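Local coordinates for protein leucine aminopeptidase 2 (Saccharomyces cerevisiae, PDB 2XQ0) that removes N-terminal residues preferentially from di- and tripeptides as a zinc aminopeptidase of the M1 family, and has weak epoxide hydrolase activity in vitro, at residues A[402-407]-A[440-445]; A[433-438]-A[444-449]; A[396-401]-A[464-469]. One frame throughout, in Å; residues are numbered along the deposited sequence.

Contact 1: A[402-407]-A[440-445]; sequences TILGGK and PEKKEI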
loop_
_atom_site.group_PDB
_atom_site.type_symbol
_atom_site.label_atom_id
_atom_site.label_comp_id
_atom_site.label_asym_id
_atom_site.label_seq_id
_atom_site.Cartn_x
_atom_site.Cartn_y
_atom_site.Cartn_z
ATOM N N THR A 402 -9.158 -20.279 -12.386
ATOM C CA THR A 402 -8.808 -21.596 -12.913
ATOM C C THR A 402 -9.998 -22.549 -13.001
ATOM O O THR A 402 -10.319 -23.072 -14.078
ATOM C CB THR A 402 -7.736 -22.262 -12.037
ATOM O OG1 THR A 402 -6.565 -21.444 -12.005
ATOM C CG2 THR A 402 -7.385 -23.634 -12.579
ATOM N N ILE A 403 -10.654 -22.783 -11.871
ATOM C CA ILE A 403 -11.704 -23.794 -11.814
ATOM C C ILE A 403 -12.947 -23.393 -12.597
ATOM O O ILE A 403 -13.752 -24.241 -12.975
ATOM C CB ILE A 403 -12.103 -24.122 -10.368
ATOM C CG1 ILE A 403 -12.946 -22.992 -9.771
ATOM C CG2 ILE A 403 -10.868 -24.387 -9.525
ATOM C CD1 ILE A 403 -13.263 -23.200 -8.301
ATOM N N LEU A 404 -13.105 -22.100 -12.844
ATOM C CA LEU A 404 -14.264 -21.618 -13.586
ATOM C C LEU A 404 -14.058 -21.633 -15.098
ATOM O O LEU A 404 -14.978 -21.316 -15.858
ATOM C CB LEU A 404 -14.654 -20.214 -13.125
ATOM C CG LEU A 404 -15.377 -20.186 -11.778
ATOM C CD1 LEU A 404 -15.195 -18.840 -11.101
ATOM C CD2 LEU A 404 -16.852 -20.521 -11.956
ATOM N N GLY A 405 -12.855 -21.984 -15.537
ATOM C CA GLY A 405 -12.586 -22.089 -16.964
ATOM C C GLY A 405 -11.573 -21.131 -17.571
ATOM O O GLY A 405 -11.424 -21.073 -18.793
ATOM N N GLY A 406 -10.871 -20.361 -16.745
ATOM C CA GLY A 406 -9.800 -19.538 -17.276
ATOM C C GLY A 406 -10.171 -18.078 -17.426
ATOM O O GLY A 406 -11.283 -17.665 -17.084
ATOM N N LYS A 407 -9.230 -17.286 -17.928
ATOM C CA LYS A 407 -9.405 -15.834 -17.993
ATOM C C LYS A 407 -10.650 -15.458 -18.782
ATOM O O LYS A 407 -11.395 -14.547 -18.398
ATOM C CB LYS A 407 -8.176 -15.161 -18.615
ATOM C CG LYS A 407 -6.949 -15.174 -17.723
ATOM C CD LYS A 407 -5.694 -14.772 -18.480
ATOM C CE LYS A 407 -5.078 -15.975 -19.182
ATOM N NZ LYS A 407 -4.005 -15.514 -20.090
ATOM N N PRO A 440 -24.859 -19.496 -12.637
ATOM C CA PRO A 440 -25.892 -20.505 -12.357
ATOM C C PRO A 440 -25.500 -21.877 -12.879
ATOM O O PRO A 440 -25.741 -22.882 -12.209
ATOM C CB PRO A 440 -27.108 -19.994 -13.130
ATOM C CG PRO A 440 -26.872 -18.535 -13.308
ATOM C CD PRO A 440 -25.383 -18.375 -13.433
ATOM N N GLU A 441 -24.905 -21.920 -14.064
ATOM C CA GLU A 441 -24.557 -23.194 -14.679
ATOM C C GLU A 441 -23.365 -23.849 -13.997
ATOM O O GLU A 441 -23.107 -25.031 -14.194
ATOM C CB GLU A 441 -24.292 -23.024 -16.178
ATOM C CG GLU A 441 -25.549 -22.712 -16.990
ATOM C CD GLU A 441 -25.385 -22.980 -18.482
ATOM O OE1 GLU A 441 -24.665 -23.935 -18.851
ATOM O OE2 GLU A 441 -25.991 -22.241 -19.287
ATOM N N LYS A 442 -22.642 -23.085 -13.185
ATOM C CA LYS A 442 -21.418 -23.598 -12.571
ATOM C C LYS A 442 -21.540 -23.775 -11.058
ATOM O O LYS A 442 -20.544 -23.751 -10.335
ATOM C CB LYS A 442 -20.217 -22.704 -12.924
ATOM C CG LYS A 442 -19.886 -22.674 -14.410
ATOM C CD LYS A 442 -18.517 -22.048 -14.669
ATOM C CE LYS A 442 -17.978 -22.421 -16.048
ATOM N NZ LYS A 442 -18.622 -21.630 -17.131
ATOM N N LYS A 443 -22.766 -23.973 -10.589
ATOM C CA LYS A 443 -23.026 -24.074 -9.157
ATOM C C LYS A 443 -22.249 -25.209 -8.481
ATOM O O LYS A 443 -21.813 -25.079 -7.338
ATOM C CB LYS A 443 -24.527 -24.217 -8.905
ATOM C CG LYS A 443 -24.891 -24.679 -7.509
ATOM C CD LYS A 443 -25.236 -23.513 -6.608
ATOM C CE LYS A 443 -26.399 -23.882 -5.690
ATOM N NZ LYS A 443 -26.124 -25.132 -4.934
ATOM N N GLU A 444 -22.072 -26.318 -9.183
ATOM C CA GLU A 444 -21.386 -27.458 -8.594
ATOM C C GLU A 444 -19.895 -27.188 -8.429
ATOM O O GLU A 444 -19.301 -27.583 -7.429
ATOM C CB GLU A 444 -21.632 -28.731 -9.415
ATOM C CG GLU A 444 -23.038 -29.303 -9.253
ATOM C CD GLU A 444 -23.250 -30.584 -10.051
ATOM O OE1 GLU A 444 -22.300 -31.014 -10.742
ATOM O OE2 GLU A 444 -24.361 -31.160 -9.991
ATOM N N ILE A 445 -19.297 -26.515 -9.410
ATOM C CA ILE A 445 -17.897 -26.102 -9.314
ATOM C C ILE A 445 -17.658 -25.157 -8.138
ATOM O O ILE A 445 -16.642 -25.262 -7.456
ATOM C CB ILE A 445 -17.412 -25.439 -10.607
ATOM C CG1 ILE A 445 -17.303 -26.485 -11.728
ATOM C CG2 ILE A 445 -16.079 -24.718 -10.384
ATOM C CD1 ILE A 445 -16.464 -26.036 -12.927
#

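Contact 2: A[433-438]-A[444-449]; sequences DTLYEF and EILDSV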
loop_
_atom_site.group_PDB
_atom_site.type_symbol
_atom_site.label_atom_id
_atom_site.label_comp_id
_atom_site.label_asym_id
_atom_site.label_seq_id
_atom_site.Cartn_x
_atom_site.Cartn_y
_atom_site.Cartn_z
ATOM N N ASP A 433 -22.357 -13.948 -2.919
ATOM C CA ASP A 433 -23.674 -13.921 -3.560
ATOM C C ASP A 433 -23.557 -13.570 -5.040
ATOM O O ASP A 433 -24.223 -14.156 -5.876
ATOM C CB ASP A 433 -24.581 -12.869 -2.914
ATOM C CG ASP A 433 -24.838 -13.134 -1.455
ATOM O OD1 ASP A 433 -24.695 -14.289 -1.032
ATOM O OD2 ASP A 433 -25.199 -12.181 -0.735
ATOM N N THR A 434 -22.759 -12.560 -5.348
ATOM C CA THR A 434 -22.628 -12.100 -6.721
ATOM C C THR A 434 -21.991 -13.178 -7.593
ATOM O O THR A 434 -22.392 -13.396 -8.747
ATOM C CB THR A 434 -21.774 -10.829 -6.791
ATOM O OG1 THR A 434 -22.380 -9.811 -5.977
ATOM C CG2 THR A 434 -21.665 -10.354 -8.242
ATOM N N LEU A 435 -20.987 -13.846 -7.037
ATOM C CA LEU A 435 -20.305 -14.900 -7.756
ATOM C C LEU A 435 -21.332 -15.977 -8.073
ATOM O O LEU A 435 -21.426 -16.440 -9.210
ATOM C CB LEU A 435 -19.124 -15.434 -6.930
ATOM C CG LEU A 435 -18.184 -16.494 -7.518
ATOM C CD1 LEU A 435 -17.384 -15.963 -8.712
ATOM C CD2 LEU A 435 -17.248 -16.992 -6.440
ATOM N N TYR A 436 -22.132 -16.353 -7.077
ATOM C CA TYR A 436 -23.128 -17.408 -7.277
ATOM C C TYR A 436 -24.258 -17.000 -8.233
ATOM O O TYR A 436 -24.677 -17.793 -9.060
ATOM C CB TYR A 436 -23.696 -17.914 -5.947
ATOM C CG TYR A 436 -22.896 -19.037 -5.317
ATOM C CD1 TYR A 436 -21.730 -18.780 -4.601
ATOM C CD2 TYR A 436 -23.313 -20.359 -5.434
ATOM C CE1 TYR A 436 -21.007 -19.811 -4.019
ATOM C CE2 TYR A 436 -22.594 -21.396 -4.864
ATOM C CZ TYR A 436 -21.445 -21.118 -4.161
ATOM O OH TYR A 436 -20.742 -22.150 -3.586
ATOM N N GLU A 437 -24.737 -15.764 -8.137
ATOM C CA GLU A 437 -25.775 -15.316 -9.061
ATOM C C GLU A 437 -25.264 -15.301 -10.509
ATOM O O GLU A 437 -26.024 -15.549 -11.450
ATOM C CB GLU A 437 -26.303 -13.933 -8.672
ATOM C CG GLU A 437 -26.920 -13.857 -7.287
ATOM C CD GLU A 437 -26.945 -12.436 -6.738
ATOM O OE1 GLU A 437 -26.348 -11.533 -7.371
ATOM O OE2 GLU A 437 -27.558 -12.225 -5.667
ATOM N N PHE A 438 -23.976 -15.019 -10.685
ATOM C CA PHE A 438 -23.417 -14.867 -12.023
ATOM C C PHE A 438 -23.201 -16.202 -12.752
ATOM O O PHE A 438 -23.325 -16.276 -13.976
ATOM C CB PHE A 438 -22.114 -14.056 -11.994
ATOM C CG PHE A 438 -21.644 -13.649 -13.351
ATOM C CD1 PHE A 438 -22.232 -12.580 -14.007
ATOM C CD2 PHE A 438 -20.647 -14.351 -13.987
ATOM C CE1 PHE A 438 -21.814 -12.203 -15.279
ATOM C CE2 PHE A 438 -20.223 -13.987 -15.263
ATOM C CZ PHE A 438 -20.812 -12.912 -15.906
ATOM N N GLU A 444 -22.072 -26.318 -9.183
ATOM C CA GLU A 444 -21.386 -27.458 -8.594
ATOM C C GLU A 444 -19.895 -27.188 -8.429
ATOM O O GLU A 444 -19.301 -27.583 -7.429
ATOM C CB GLU A 444 -21.632 -28.731 -9.415
ATOM C CG GLU A 444 -23.038 -29.303 -9.253
ATOM C CD GLU A 444 -23.250 -30.584 -10.051
ATOM O OE1 GLU A 444 -22.300 -31.014 -10.742
ATOM O OE2 GLU A 444 -24.361 -31.160 -9.991
ATOM N N ILE A 445 -19.297 -26.515 -9.410
ATOM C CA ILE A 445 -17.897 -26.102 -9.314
ATOM C C ILE A 445 -17.658 -25.157 -8.138
ATOM O O ILE A 445 -16.642 -25.262 -7.456
ATOM C CB ILE A 445 -17.412 -25.439 -10.607
ATOM C CG1 ILE A 445 -17.303 -26.485 -11.728
ATOM C CG2 ILE A 445 -16.079 -24.718 -10.384
ATOM C CD1 ILE A 445 -16.464 -26.036 -12.927
ATOM N N LEU A 446 -18.598 -24.249 -7.884
ATOM C CA LEU A 446 -18.426 -23.277 -6.801
ATOM C C LEU A 446 -18.667 -23.917 -5.444
ATOM O O LEU A 446 -18.063 -23.521 -4.446
ATOM C CB LEU A 446 -19.346 -22.062 -6.979
ATOM C CG LEU A 446 -19.067 -21.094 -8.127
ATOM C CD1 LEU A 446 -20.204 -20.090 -8.253
ATOM C CD2 LEU A 446 -17.734 -20.371 -7.921
ATOM N N ASP A 447 -19.563 -24.898 -5.408
ATOM C CA ASP A 447 -19.844 -25.635 -4.175
ATOM C C ASP A 447 -18.702 -26.585 -3.795
ATOM O O ASP A 447 -18.612 -27.034 -2.655
ATOM C CB ASP A 447 -21.174 -26.400 -4.276
ATOM C CG ASP A 447 -22.394 -25.488 -4.140
ATOM O OD1 ASP A 447 -22.289 -24.416 -3.496
ATOM O OD2 ASP A 447 -23.465 -25.850 -4.673
ATOM N N SER A 448 -17.820 -26.878 -4.745
ATOM C CA SER A 448 -16.649 -27.700 -4.460
ATOM C C SER A 448 -15.513 -26.896 -3.822
ATOM O O SER A 448 -14.588 -27.476 -3.253
ATOM C CB SER A 448 -16.150 -28.405 -5.721
ATOM O OG SER A 448 -15.217 -27.601 -6.426
ATOM N N VAL A 449 -15.572 -25.569 -3.930
ATOM C CA VAL A 449 -14.578 -24.704 -3.297
ATOM C C VAL A 449 -14.697 -24.823 -1.780
ATOM O O VAL A 449 -15.776 -24.626 -1.227
ATOM C CB VAL A 449 -14.781 -23.215 -3.685
ATOM C CG1 VAL A 449 -13.872 -22.309 -2.850
ATOM C CG2 VAL A 449 -14.530 -23.002 -5.168
#

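Contact 3: A[396-401]-A[464-469]; sequences LLFHLE and PHFITA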
loop_
_atom_site.group_PDB
_atom_site.type_symbol
_atom_site.label_atom_id
_atom_site.label_comp_id
_atom_site.label_asym_id
_atom_site.label_seq_id
_atom_site.Cartn_x
_atom_site.Cartn_y
_atom_site.Cartn_z
ATOM N N LEU A 396 -6.900 -16.970 -3.820
ATOM C CA LEU A 396 -8.294 -17.405 -3.918
ATOM C C LEU A 396 -8.863 -17.014 -5.280
ATOM O O LEU A 396 -9.538 -17.812 -5.942
ATOM C CB LEU A 396 -9.134 -16.816 -2.781
ATOM C CG LEU A 396 -10.638 -16.988 -2.924
ATOM C CD1 LEU A 396 -10.966 -18.454 -3.138
ATOM C CD2 LEU A 396 -11.352 -16.426 -1.696
ATOM N N LEU A 397 -8.556 -15.800 -5.735
ATOM C CA LEU A 397 -9.079 -15.351 -7.043
ATOM C C LEU A 397 -8.470 -16.106 -8.234
ATOM O O LEU A 397 -9.147 -16.374 -9.231
ATOM C CB LEU A 397 -8.868 -13.850 -7.209
ATOM C CG LEU A 397 -9.641 -13.027 -6.175
ATOM C CD1 LEU A 397 -9.245 -11.570 -6.240
ATOM C CD2 LEU A 397 -11.135 -13.208 -6.394
ATOM N N PHE A 398 -7.180 -16.404 -8.138
ATOM C CA PHE A 398 -6.494 -17.183 -9.149
ATOM C C PHE A 398 -7.071 -18.618 -9.225
ATOM O O PHE A 398 -7.183 -19.206 -10.309
ATOM C CB PHE A 398 -4.985 -17.210 -8.862
ATOM C CG PHE A 398 -4.181 -17.896 -9.943
ATOM C CD1 PHE A 398 -4.016 -17.300 -11.183
ATOM C CD2 PHE A 398 -3.608 -19.142 -9.723
ATOM C CE1 PHE A 398 -3.291 -17.939 -12.200
ATOM C CE2 PHE A 398 -2.879 -19.779 -10.728
ATOM C CZ PHE A 398 -2.725 -19.169 -11.970
ATOM N N HIS A 399 -7.426 -19.170 -8.067
ATOM C CA HIS A 399 -8.062 -20.484 -7.988
ATOM C C HIS A 399 -9.419 -20.466 -8.689
ATOM O O HIS A 399 -9.737 -21.352 -9.483
ATOM C CB HIS A 399 -8.232 -20.893 -6.522
ATOM C CG HIS A 399 -8.876 -22.235 -6.337
ATOM N ND1 HIS A 399 -8.325 -23.396 -6.830
ATOM C CD2 HIS A 399 -10.019 -22.594 -5.714
ATOM C CE1 HIS A 399 -9.106 -24.416 -6.521
ATOM N NE2 HIS A 399 -10.141 -23.957 -5.842
ATOM N N LEU A 400 -10.203 -19.432 -8.401
ATOM C CA LEU A 400 -11.513 -19.245 -9.004
ATOM C C LEU A 400 -11.413 -19.073 -10.519
ATOM O O LEU A 400 -12.175 -19.676 -11.268
ATOM C CB LEU A 400 -12.206 -18.033 -8.375
ATOM C CG LEU A 400 -12.672 -18.250 -6.930
ATOM C CD1 LEU A 400 -13.347 -16.995 -6.359
ATOM C CD2 LEU A 400 -13.597 -19.461 -6.815
ATOM N N GLU A 401 -10.485 -18.224 -10.960
ATOM C CA GLU A 401 -10.184 -18.084 -12.381
ATOM C C GLU A 401 -9.991 -19.460 -13.015
ATOM O O GLU A 401 -10.565 -19.766 -14.055
ATOM C CB GLU A 401 -8.902 -17.256 -12.568
ATOM C CG GLU A 401 -8.473 -17.081 -14.012
ATOM C CD GLU A 401 -7.068 -16.499 -14.161
ATOM O OE1 GLU A 401 -6.805 -15.383 -13.637
ATOM O OE2 GLU A 401 -6.231 -17.155 -14.833
ATOM N N PRO A 464 -0.655 -23.431 -5.658
ATOM C CA PRO A 464 -0.953 -23.637 -7.077
ATOM C C PRO A 464 0.279 -24.072 -7.867
ATOM O O PRO A 464 1.389 -24.055 -7.339
ATOM C CB PRO A 464 -1.417 -22.255 -7.536
ATOM C CG PRO A 464 -0.742 -21.301 -6.589
ATOM C CD PRO A 464 -0.562 -22.005 -5.279
ATOM N N HIS A 465 0.085 -24.443 -9.125
ATOM C CA HIS A 465 1.195 -24.872 -9.969
ATOM C C HIS A 465 1.615 -23.754 -10.909
ATOM O O HIS A 465 1.230 -23.734 -12.080
ATOM C CB HIS A 465 0.813 -26.123 -10.762
ATOM C CG HIS A 465 0.394 -27.273 -9.898
ATOM N ND1 HIS A 465 -0.920 -27.497 -9.543
ATOM C CD2 HIS A 465 1.116 -28.250 -9.300
ATOM C CE1 HIS A 465 -0.991 -28.572 -8.778
ATOM N NE2 HIS A 465 0.231 -29.046 -8.614
ATOM N N PHE A 466 2.412 -22.829 -10.388
ATOM C CA PHE A 466 2.877 -21.690 -11.167
ATOM C C PHE A 466 3.903 -22.088 -12.213
ATOM O O PHE A 466 4.732 -22.980 -11.997
ATOM C CB PHE A 466 3.465 -20.613 -10.263
ATOM C CG PHE A 466 2.454 -19.961 -9.376
ATOM C CD1 PHE A 466 1.271 -19.472 -9.907
ATOM C CD2 PHE A 466 2.689 -19.828 -8.015
ATOM C CE1 PHE A 466 0.330 -18.878 -9.097
ATOM C CE2 PHE A 466 1.760 -19.226 -7.201
ATOM C CZ PHE A 466 0.572 -18.747 -7.747
ATOM N N ILE A 467 3.839 -21.424 -13.356
ATOM C CA ILE A 467 4.874 -21.579 -14.382
ATOM C C ILE A 467 6.171 -21.032 -13.793
ATOM O O ILE A 467 6.235 -19.871 -13.376
ATOM C CB ILE A 467 4.483 -20.817 -15.659
ATOM C CG1 ILE A 467 3.192 -21.408 -16.251
ATOM C CG2 ILE A 467 5.637 -20.810 -16.675
ATOM C CD1 ILE A 467 2.532 -20.500 -17.271
ATOM N N THR A 468 7.198 -21.871 -13.698
ATOM C CA THR A 468 8.420 -21.449 -12.999
ATOM C C THR A 468 9.535 -21.073 -13.953
ATOM O O THR A 468 10.668 -20.858 -13.527
ATOM C CB THR A 468 8.963 -22.539 -12.073
ATOM O OG1 THR A 468 9.465 -23.626 -12.863
ATOM C CG2 THR A 468 7.874 -23.044 -11.128
ATOM N N ALA A 469 9.214 -20.988 -15.242
ATOM C CA ALA A 469 10.210 -20.692 -16.271
ATOM C C ALA A 469 11.195 -19.561 -15.928
ATOM O O ALA A 469 12.401 -19.752 -16.015
ATOM C CB ALA A 469 9.531 -20.410 -17.600
#

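Contact 1: A[402-407]-A[440-445]
Ile403 and Ile445 lie alongside each other, their side chains pointing opposite ways, where the end of helix 388-403 meets the short helix 443-447. The branch methyl CG2 of Ile445 does most of the touching: it lies 3.6 Å from Ile403 CG1 and 3.8 Å from Ile403 CD1. The torsion at Ile403 (chi1 75°) sets CG1 between the backbone N and the carbonyl carbon, and the extended chi2 then carries CD1 along the methyl of its partner. The other branch of Ile445 ends at the backbone, with CD1 3.3 Å from Ile403 O. Beside this pair, Leu404 CD2 lies 3.5 Å from Lys442 CD. The lysine, at the N-cap of helix 443-447, runs extended as far as CE, 3.2 Å from Leu404 O, and a bend at chi4 directs NZ to a salt bridge with Glu409. In the second shell, Tyr439 packs on Leu404 and Val449 on Ile403. Gly405, with positive phi, closes helix 388-403 in a Schellman motif: its N bonds to Thr402 O, and Gly406 N probably to Glu401 O. This is packing within the M1 peptidase region, away from the annotated sites. No hydrogen bond crosses it; methyl and methylene groups supply the cohesion, and the CE methylene beside the cationic NZ may partly compensate the buried, partnerless Leu404 O electrostatically.

Contact 2: A[433-438]-A[444-449]
Leu446 and Tyr436 bury more surface than any other residues where helix 428-438 and helix 443-447 face each other. Leu446 sets its CD1 methyl over the centre of the tyrosine ring, 4.0 Å from the centroid and 6° off the ring normal, a CH-pi contact made squarely on the face. Its CB lies 3.6 Å from Tyr436 CZ, so the leucine follows the ring from its middle to its phenolic end. The second methyl, CD2, turns to Leu435 and meets CD2 of that residue at 3.7 Å; with CG anti to the backbone N (chi1 -176°), Leu435 reaches across to it. The phenol finishes the contact with a hydrogen bond: Tyr436 OH donates to Asp447 OD1 at 2.7 Å, arriving on the anti side and 35° out of the carboxylate plane. The carboxylate thus joins the two helices through the tyrosine, while its other oxygen, OD2, is tied by a salt bridge to Lys443 of its own helix. Leu446 O accepts a hydrogen bond from Trp451 NE1, and Leu435 also packs on Leu400 of helix 388-403. The whole is an alpha-alpha hairpin, two successive helices running roughly antiparallel and joined by a short connection within the M1 peptidase domain.

Contact 3: A[396-401]-A[464-469]
Phe398 of helix 388-403 and Phe466 of the loop before helix 469-484 meet ring against ring. The aromatic contact is oblique, with the centroids 5.6 Å apart and the planes inclined at 45°. Phe466 CE1 does the touching, 3.7 Å from Phe398 CE2 and 4.0 Å from Phe398 CD2. A chi1 of -175° turns Phe398 CG away from its own backbone N and out to the loop. Apolar packing with a proline completes the contact. Pro464 CB approaches the edge of the Phe398 ring, near its plane, at 4.3 Å from CE2. The same CB also lies over one face of Phe466, offset toward the rim, so the proline touches both rings. Beyond the two segments, helix 341-360 supports both partners. Ala348 and Leu349 lie against Phe466, while Arg344 packs on Phe398 and is bridged by Glu401 of the same segment, a salt bridge that ties it beside the ring. Polar bonding is likewise left to the surroundings for Ile467 N, which donates to His345 ND1. The contact joins a helix of the M1 peptidase region to the loop between helices 451-456 and 469-484, away from the annotated sites. With no hydrogen bond across it, it depends on dispersion between carbon surfaces, with little directional constraint.

Contacts 1 and 2 lie side by side, their centres about 8 Å apart, and share helix 443-447, which turns one flank to the end of helix 388-403 and another to helix 428-438. Contact 3 sits just earlier on helix 388-403, its centre about 15 Å from that of contact 1 and 19 Å from that of contact 2. Along the chain, 396-401 leads straight into 402-407, then come 433-438 and 440-449, and 464-469 follows last, so contact 3 spans the other two. Helix 388-403 thus takes part in contacts 1 and 3, while contact 2 packs against it through Leu400, of the same segment as Phe398, which touches Leu435 and Val449. All lie away from the zinc site.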